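Local atomic coordinates of FAA hydrolase family protein (Pseudomonas aeruginosa, PDB entry 6J5Y), a protein that probably hydrolyses fumarylpyruvate as a member of the fumarylacetoacetate hydrolase superfamily, and binds manganese and pyruvate. Residues Y81-V86 and G202-V207; L85-G90 and W106-G111. All coordinates share one frame; numbering follows the deposited sequence.

Interaction 1: Y81-V86 and G202-V207. With MN (manganese (II) ion), chain C; PYR (pyruvic acid), chain B.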
loop_
_atom_site.group_PDB
_atom_site.type_symbol
_atom_site.label_atom_id
_atom_site.label_comp_id
_atom_site.label_asym_id
_atom_site.label_seq_id
_atom_site.Cartn_x
_atom_site.Cartn_y
_atom_site.Cartn_z
ATOM N N TYR A 81 7.845 -8.117 2.899
ATOM C CA TYR A 81 7.011 -7.677 1.757
ATOM C C TYR A 81 5.551 -7.809 2.187
ATOM O O TYR A 81 5.266 -8.653 3.068
ATOM C CB TYR A 81 7.269 -8.525 0.512
ATOM C CG TYR A 81 7.013 -9.993 0.728
ATOM C CD1 TYR A 81 5.728 -10.510 0.678
ATOM C CD2 TYR A 81 8.046 -10.851 1.050
ATOM C CE1 TYR A 81 5.481 -11.849 0.928
ATOM C CE2 TYR A 81 7.816 -12.204 1.258
ATOM C CZ TYR A 81 6.530 -12.706 1.199
ATOM O OH TYR A 81 6.294 -14.032 1.430
ATOM N N GLU A 82 4.688 -6.964 1.615
ATOM C CA GLU A 82 3.206 -7.074 1.693
ATOM C C GLU A 82 2.600 -6.490 0.414
ATOM O O GLU A 82 2.646 -5.234 0.298
ATOM C CB GLU A 82 2.663 -6.246 2.861
ATOM C CG GLU A 82 3.116 -6.661 4.251
ATOM C CD GLU A 82 2.370 -5.960 5.381
ATOM O OE1 GLU A 82 1.551 -5.092 5.092
ATOM O OE2 GLU A 82 2.641 -6.254 6.551
ATOM N N ILE A 83 2.041 -7.306 -0.503
ATOM C CA ILE A 83 1.418 -6.773 -1.755
ATOM C C ILE A 83 0.052 -6.179 -1.395
ATOM O O ILE A 83 -0.636 -6.758 -0.522
ATOM C CB ILE A 83 1.342 -7.844 -2.863
ATOM C CG1 ILE A 83 1.155 -7.219 -4.241
ATOM C CG2 ILE A 83 0.277 -8.883 -2.578
ATOM C CD1 ILE A 83 2.291 -6.314 -4.661
ATOM N N GLU A 84 -0.331 -5.051 -2.009
ATOM C CA GLU A 84 -1.592 -4.352 -1.644
ATOM C C GLU A 84 -2.146 -3.616 -2.871
ATOM O O GLU A 84 -1.331 -3.039 -3.643
ATOM C CB GLU A 84 -1.364 -3.369 -0.485
ATOM C CG GLU A 84 -0.602 -3.941 0.694
ATOM C CD GLU A 84 -0.887 -3.327 2.060
ATOM O OE1 GLU A 84 -1.715 -2.364 2.152
ATOM O OE2 GLU A 84 -0.296 -3.827 3.042
ATOM N N LEU A 85 -3.472 -3.647 -3.029
ATOM C CA LEU A 85 -4.211 -2.692 -3.890
ATOM C C LEU A 85 -4.148 -1.299 -3.256
ATOM O O LEU A 85 -4.509 -1.150 -2.068
ATOM C CB LEU A 85 -5.656 -3.146 -4.087
ATOM C CG LEU A 85 -6.567 -2.177 -4.844
ATOM C CD1 LEU A 85 -6.220 -2.127 -6.316
ATOM C CD2 LEU A 85 -8.021 -2.562 -4.654
ATOM N N VAL A 86 -3.713 -0.329 -4.057
ATOM C CA VAL A 86 -3.678 1.096 -3.680
ATOM C C VAL A 86 -4.768 1.784 -4.468
ATOM O O VAL A 86 -4.819 1.631 -5.720
ATOM C CB VAL A 86 -2.309 1.768 -3.902
ATOM C CG1 VAL A 86 -2.326 3.195 -3.382
ATOM C CG2 VAL A 86 -1.169 0.992 -3.257
ATOM N N GLY A 202 -4.413 -3.032 2.440
ATOM C CA GLY A 202 -4.004 -4.176 3.282
ATOM C C GLY A 202 -3.498 -5.342 2.453
ATOM O O GLY A 202 -3.678 -5.344 1.207
ATOM N N THR A 203 -2.924 -6.341 3.110
ATOM C CA THR A 203 -2.226 -7.452 2.425
ATOM C C THR A 203 -2.881 -8.797 2.740
ATOM O O THR A 203 -3.286 -9.070 3.871
ATOM C CB THR A 203 -0.734 -7.419 2.753
ATOM O OG1 THR A 203 -0.077 -8.179 1.738
ATOM C CG2 THR A 203 -0.417 -7.914 4.154
ATOM N N PRO A 204 -3.008 -9.670 1.715
ATOM C CA PRO A 204 -3.535 -11.015 1.915
ATOM C C PRO A 204 -2.493 -11.850 2.668
ATOM O O PRO A 204 -1.453 -11.331 3.040
ATOM C CB PRO A 204 -3.844 -11.521 0.496
ATOM C CG PRO A 204 -2.971 -10.687 -0.431
ATOM C CD PRO A 204 -2.616 -9.419 0.317
ATOM N N GLU A 205 -2.832 -13.105 2.951
ATOM C CA GLU A 205 -1.970 -14.046 3.708
ATOM C C GLU A 205 -0.704 -14.322 2.879
ATOM O O GLU A 205 -0.732 -14.080 1.687
ATOM C CB GLU A 205 -2.761 -15.323 4.038
ATOM C CG GLU A 205 -3.073 -16.214 2.842
ATOM C CD GLU A 205 -4.236 -15.810 1.942
ATOM O OE1 GLU A 205 -4.773 -14.689 2.120
ATOM O OE2 GLU A 205 -4.617 -16.623 1.061
ATOM N N GLY A 206 0.359 -14.827 3.498
ATOM C CA GLY A 206 1.577 -15.266 2.800
ATOM C C GLY A 206 2.706 -14.261 2.890
ATOM O O GLY A 206 3.673 -14.419 2.147
ATOM N N VAL A 207 2.576 -13.248 3.745
ATOM C CA VAL A 207 3.666 -12.265 4.023
ATOM C C VAL A 207 4.871 -13.019 4.588
ATOM O O VAL A 207 4.691 -14.034 5.268
ATOM C CB VAL A 207 3.238 -11.156 4.998
ATOM C CG1 VAL A 207 1.988 -10.427 4.533
ATOM C CG2 VAL A 207 3.057 -11.699 6.408
HETATM MN MN MN C . -0.005 -3.588 4.965
HETATM C C PYR B . -1.573 -5.266 6.829
HETATM O O PYR B . -1.503 -4.968 5.618
HETATM O OXT PYR B . -2.360 -6.145 7.253
HETATM C CA PYR B . -0.825 -4.568 7.646
HETATM O O3 PYR B . -0.154 -3.646 7.165
HETATM C CB PYR B . -0.738 -4.773 9.130
HETATM O O HOH W 1 -1.426 -1.956 4.910
HETATM O O HOH W 2 -5.222 -4.897 -0.963
#

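Interaction 2: L85-G90 and W106-G111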
loop_
_atom_site.group_PDB
_atom_site.type_symbol
_atom_site.label_atom_id
_atom_site.label_comp_id
_atom_site.label_asym_id
_atom_site.label_seq_id
_atom_site.Cartn_x
_atom_site.Cartn_y
_atom_site.Cartn_z
ATOM N N LEU A 85 -3.472 -3.647 -3.029
ATOM C CA LEU A 85 -4.211 -2.692 -3.890
ATOM C C LEU A 85 -4.148 -1.299 -3.256
ATOM O O LEU A 85 -4.509 -1.150 -2.068
ATOM C CB LEU A 85 -5.656 -3.146 -4.087
ATOM C CG LEU A 85 -6.567 -2.177 -4.844
ATOM C CD1 LEU A 85 -6.220 -2.127 -6.316
ATOM C CD2 LEU A 85 -8.021 -2.562 -4.654
ATOM N N VAL A 86 -3.713 -0.329 -4.057
ATOM C CA VAL A 86 -3.678 1.096 -3.680
ATOM C C VAL A 86 -4.768 1.784 -4.468
ATOM O O VAL A 86 -4.819 1.631 -5.720
ATOM C CB VAL A 86 -2.309 1.768 -3.902
ATOM C CG1 VAL A 86 -2.326 3.195 -3.382
ATOM C CG2 VAL A 86 -1.169 0.992 -3.257
ATOM N N ALA A 87 -5.591 2.524 -3.742
ATOM C CA ALA A 87 -6.605 3.452 -4.269
ATOM C C ALA A 87 -6.081 4.879 -4.108
ATOM O O ALA A 87 -5.668 5.228 -2.974
ATOM C CB ALA A 87 -7.899 3.249 -3.534
ATOM N N ALA A 88 -6.152 5.681 -5.175
ATOM C CA ALA A 88 -5.764 7.107 -5.164
ATOM C C ALA A 88 -7.031 7.979 -5.117
ATOM O O ALA A 88 -7.945 7.759 -5.953
ATOM C CB ALA A 88 -4.916 7.430 -6.362
ATOM N N ILE A 89 -7.067 8.929 -4.179
ATOM C CA ILE A 89 -8.216 9.852 -3.943
ATOM C C ILE A 89 -8.147 10.999 -4.951
ATOM O O ILE A 89 -7.115 11.667 -4.984
ATOM C CB ILE A 89 -8.218 10.395 -2.504
ATOM C CG1 ILE A 89 -8.306 9.278 -1.456
ATOM C CG2 ILE A 89 -9.337 11.436 -2.338
ATOM C CD1 ILE A 89 -9.451 8.315 -1.648
ATOM N N GLY A 90 -9.215 11.204 -5.728
ATOM C CA GLY A 90 -9.336 12.332 -6.665
ATOM C C GLY A 90 -10.215 13.424 -6.097
ATOM O O GLY A 90 -10.022 14.572 -6.458
ATOM N N TRP A 106 -9.893 8.241 -7.791
ATOM C CA TRP A 106 -9.452 8.624 -9.154
ATOM C C TRP A 106 -8.808 7.436 -9.884
ATOM O O TRP A 106 -8.796 7.451 -11.149
ATOM C CB TRP A 106 -8.465 9.782 -9.085
ATOM C CG TRP A 106 -8.278 10.398 -10.429
ATOM C CD1 TRP A 106 -9.062 11.348 -11.001
ATOM C CD2 TRP A 106 -7.259 10.076 -11.392
ATOM N NE1 TRP A 106 -8.598 11.651 -12.252
ATOM C CE2 TRP A 106 -7.502 10.878 -12.525
ATOM C CE3 TRP A 106 -6.178 9.197 -11.415
ATOM C CZ2 TRP A 106 -6.694 10.832 -13.657
ATOM C CZ3 TRP A 106 -5.378 9.151 -12.535
ATOM C CH2 TRP A 106 -5.629 9.967 -13.637
ATOM N N GLY A 107 -8.190 6.502 -9.162
ATOM C CA GLY A 107 -7.377 5.449 -9.805
ATOM C C GLY A 107 -6.833 4.435 -8.823
ATOM O O GLY A 107 -7.089 4.586 -7.599
ATOM N N TYR A 108 -6.128 3.428 -9.347
ATOM C CA TYR A 108 -5.646 2.231 -8.608
ATOM C C TYR A 108 -4.224 1.894 -9.076
ATOM O O TYR A 108 -3.836 2.251 -10.209
ATOM C CB TYR A 108 -6.606 1.051 -8.797
ATOM C CG TYR A 108 -8.021 1.284 -8.342
ATOM C CD1 TYR A 108 -8.940 1.910 -9.171
ATOM C CD2 TYR A 108 -8.471 0.848 -7.099
ATOM C CE1 TYR A 108 -10.247 2.128 -8.781
ATOM C CE2 TYR A 108 -9.780 1.070 -6.692
ATOM C CZ TYR A 108 -10.679 1.701 -7.538
ATOM O OH TYR A 108 -11.975 1.971 -7.152
ATOM N N ALA A 109 -3.403 1.332 -8.181
ATOM C CA ALA A 109 -2.032 0.887 -8.506
ATOM C C ALA A 109 -1.671 -0.321 -7.634
ATOM O O ALA A 109 -2.367 -0.584 -6.651
ATOM C CB ALA A 109 -1.083 2.042 -8.330
ATOM N N VAL A 110 -0.648 -1.064 -8.032
ATOM C CA VAL A 110 -0.034 -2.148 -7.218
ATOM C C VAL A 110 0.940 -1.503 -6.229
ATOM O O VAL A 110 1.759 -0.704 -6.679
ATOM C CB VAL A 110 0.710 -3.153 -8.112
ATOM C CG1 VAL A 110 1.197 -4.346 -7.298
ATOM C CG2 VAL A 110 -0.141 -3.574 -9.301
ATOM N N GLY A 111 0.875 -1.864 -4.945
ATOM C CA GLY A 111 1.793 -1.335 -3.934
ATOM C C GLY A 111 2.387 -2.414 -3.058
ATOM O O GLY A 111 1.810 -3.498 -2.972
#

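Interaction 1: Y81-V86 and G202-V207
Glu84 and Thr203 bring their CA atoms to 5.2 Å where 202-207, a loop without regular structure between strands 198-200 and 208-209, runs beside the strand carrying 81-86. The hydroxyl of Thr203, set anti to its own backbone N (chi1 -160°), reaches the strand, and OG1 donates to Ile83 O over 2.7 Å. The CD of Pro204 touches the same carbonyl and lies against Ile83 CG2. Gln169 also hydrogen-bonds Thr203 OG1, giving the hydroxyl two partners. At the far end Gly206 O lies at the edge of the Tyr81 ring, near its plane, and Tyr81 OH donates to it in the carbonyl plane at 2.7 Å.

The two glutamates reach the manganese ion through extended chains. Glu82 OE1 binds it at 2.2 Å and Glu84 OE2 at 2.0 Å; Asp113, two pyruvate oxygens and water 1 complete the six ligands. The second oxygen of each carboxylate is also engaged: Glu82 OE2 forms a salt bridge with Arg117, whereas Glu84 OE1 accepts from water 1 and from Gly202 N at 2.8 Å, the amide arriving from above the carboxylate plane. Thr203 CG2 packs against Glu82 CG, and Thr203 N makes a weak 3.2 Å bond to pyruvate O, itself a metal ligand. A second water bridges Leu85 N and Gly202 O.

The strand thus supplies two anionic metal ligands, and the loop works largely through the second shell: Gly202 N holds the Glu84 carboxylate, and Thr203 N weakly meets a pyruvate oxygen that manganese would be expected to polarise.

Interaction 2: L85-G90 and W106-G111
Strands 79-89 and 105-116 are antiparallel neighbours in the large mixed sheet of the FAH fold, and Val86 with Ala109 forms a hydrogen-bonded pair in their ladder. Val86 N donates to Ala109 O at 2.9 Å, nearly in line with the carbonyl, and Ala109 N returns a bond of equal length to Val86 O. Two residues on, Ala88 N gives a straight bond (180°) to Gly107 O at 2.8 Å. The axes of segments 85-89 and 106-111 approach to 4.7 Å, their directions 154° apart.

Next the ladder is interrupted by a classic beta bulge: the two residues Trp106 and Gly107 stand opposite the single residue Ala88, whose carbonyl O receives weak bonds from Trp106 N (2.7 Å) and Gly107 N (3.5 Å). Trp106 CB rests on Gly90 CA at 3.6 Å, while its indole points off from the neighbouring strand; the Trp106 side chain also touches Ile14 and Pro147.

Leu85, Ala87 and Tyr108 share one face of the sheet. With CG anti to the carbonyl carbon (chi1 -59°), the Tyr108 ring stands off that face, its CD2-CE2 side next to Leu85 CD1, 3.8 Å from CD2, and near Ala87 CB. The phenol ends in a hydrogen bond to His153, and Val180 of helix 180-190 packs on both Leu85 and Tyr108. On the face of Val86, Ala88 and Ala109, side chains are small; Val86 CG2 settles on Gly111 CA at 3.8 Å, where glycine presents no side chain. Ile142 of strand 140-147 covers Val86 and Ala109, and Leu198 of strand 198-200 packs against Val86 and Ala88.

Both interactions start from strand 79-89, sharing Leu85 and Val86, and their centres lie about 14 Å apart. Along the chain 81-90 comes first, 106-111 follows as the antiparallel neighbour, and the loop 202-207 arrives much later, after strand 198-200. Interaction 1 holds the metal and pyruvate end of the strand, while interaction 2 fixes its continuation within the sheet. The two meet directly: Glu84 N probably hydrogen-bonds Gly111 O at 2.8 Å, and Ile83 CD1 packs on Val110 CG1. Since strand 105-116 also carries the metal ligand Asp113, this strand pairing places all three carboxylates of the manganese site on adjacent strands.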